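PDB 5HQH: Lmo2119 protein from Listeria monocytogenes serovar 1/2a, which is of unknown function, the part crystallised here being one YbbR-like domain of a longer protein. Local coordinates for residues Y21-K24 against T25-Y28. Residues are numbered along the deposited sequence; the frame is centred on the assembly and turned at random.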
# COMPACT_ATOMS: atom_id res chain seq x y z
N TYR A 21 -7.99 -2.72 1.03
CA TYR A 21 -9.38 -2.32 1.06
C TYR A 21 -10.15 -3.07 -0.00
O TYR A 21 -9.72 -3.14 -1.15
CB TYR A 21 -9.49 -0.80 0.82
CG TYR A 21 -8.68 0.05 1.73
CD1 TYR A 21 -8.74 -0.08 3.10
CD2 TYR A 21 -7.85 1.05 1.21
CE1 TYR A 21 -7.97 0.76 3.94
CE2 TYR A 21 -7.10 1.87 2.02
CZ TYR A 21 -7.15 1.74 3.38
OH TYR A 21 -6.36 2.61 4.18
N TYR A 22 -11.30 -3.62 0.40
CA TYR A 22 -12.13 -4.46 -0.47
C TYR A 22 -13.39 -4.87 0.24
O TYR A 22 -13.58 -4.51 1.40
CB TYR A 22 -11.36 -5.69 -0.96
CG TYR A 22 -10.90 -6.67 0.07
CD1 TYR A 22 -9.68 -6.53 0.71
CD2 TYR A 22 -11.66 -7.79 0.37
CE1 TYR A 22 -9.22 -7.49 1.62
CE2 TYR A 22 -11.20 -8.75 1.24
CZ TYR A 22 -9.99 -8.58 1.87
OH TYR A 22 -9.51 -9.56 2.73
N ASP A 23 -14.25 -5.61 -0.45
CA ASP A 23 -15.48 -6.17 0.13
C ASP A 23 -15.11 -7.32 1.04
O ASP A 23 -15.01 -8.46 0.61
CB ASP A 23 -16.41 -6.58 -1.00
CG ASP A 23 -17.62 -7.35 -0.54
OD1 ASP A 23 -17.86 -7.52 0.66
OD2 ASP A 23 -18.39 -7.77 -1.42
N LYS A 24 -14.95 -7.00 2.32
CA LYS A 24 -14.59 -7.96 3.34
C LYS A 24 -15.74 -8.86 3.72
O LYS A 24 -15.54 -9.92 4.30
CB LYS A 24 -14.04 -7.23 4.58
CG LYS A 24 -12.73 -6.51 4.22
CD LYS A 24 -12.27 -5.45 5.18
CE LYS A 24 -10.95 -4.88 4.68
NZ LYS A 24 -9.87 -5.91 4.64
N THR A 25 -16.96 -8.47 3.37
CA THR A 25 -18.11 -9.29 3.66
C THR A 25 -18.09 -10.57 2.82
O THR A 25 -18.29 -11.67 3.33
CB THR A 25 -19.43 -8.50 3.44
OG1 THR A 25 -19.59 -7.58 4.53
CG2 THR A 25 -20.66 -9.40 3.39
N ASN A 26 -17.87 -10.41 1.51
CA ASN A 26 -17.88 -11.55 0.58
C ASN A 26 -16.55 -12.16 0.20
O ASN A 26 -16.51 -13.30 -0.25
CB ASN A 26 -18.56 -11.12 -0.72
CG ASN A 26 -20.02 -10.83 -0.53
OD1 ASN A 26 -20.80 -11.72 -0.12
ND2 ASN A 26 -20.43 -9.62 -0.88
N LEU A 27 -15.48 -11.39 0.32
CA LEU A 27 -14.19 -11.78 -0.21
C LEU A 27 -13.09 -11.88 0.82
O LEU A 27 -13.21 -11.37 1.93
CB LEU A 27 -13.77 -10.78 -1.29
CG LEU A 27 -14.80 -10.38 -2.34
CD1 LEU A 27 -14.22 -9.29 -3.20
CD2 LEU A 27 -15.23 -11.59 -3.15
N TYR A 28 -12.02 -12.62 0.45
CA TYR A 28 -10.76 -12.65 1.19
C TYR A 28 -9.66 -12.53 0.16
O TYR A 28 -9.71 -13.20 -0.88
CB TYR A 28 -10.60 -13.92 2.06
CG TYR A 28 -9.36 -13.80 2.89
CD1 TYR A 28 -9.28 -12.84 3.88
CD2 TYR A 28 -8.21 -14.51 2.58
CE1 TYR A 28 -8.13 -12.63 4.62
CE2 TYR A 28 -7.05 -14.32 3.32
CZ TYR A 28 -7.02 -13.38 4.33
OH TYR A 28 -5.85 -13.18 5.08
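An Asx motif turns the chain between strands 9-21 and 27-30, with Asp23 accepting backbone N-H groups through both its carboxylate and its own carbonyl. Asp23 OD1 lies 3.0 Å from Asn26 N, which approaches from well above the carboxylate plane along a fairly straight bond; the same oxygen also takes a weak, strongly bent bond from Thr25 N. The main-chain half of the motif runs from Leu27 N to Asp23 O at 3.0 Å, closing a single turn of helix-like backbone through Lys24, Thr25 and Asn26. With CG anti to the backbone N (chi1 172°), the carboxylate of Asp23 is brought round to the N-H groups of Thr25 and Asn26, which OD1 accepts. The second carboxylate oxygen is used as well: Asn26 ND2 points to the syn lone pair of Asp23 OD2 at 2.8 Å, almost in its own amide plane, and the amide stands 78° from the carboxylate. Two partners on OD1 and one on OD2 thus restrict rotation of the acid, and the N-H donors probably stabilise its negative charge.

This turn lies near one end of the mixed sheet of the YbbR-like domain, where strand 27-30 pairs antiparallel with strand 84-98. Just before the turn, the ring of Tyr22 brings CE2 edge-on to Leu27 O at 3.4 Å, while CD2 packs 4.0 Å from Leu27 CB. Tyr22 OH reaches Tyr28 CD1 at 3.5 Å and hydrogen-bonds Ile29 N. One ring face of Tyr22 meets Lys24 CG near the rim. Lys99 NZ, from the chain after strand 84-98, hydrogen-bonds Thr25 O in the middle of the turn.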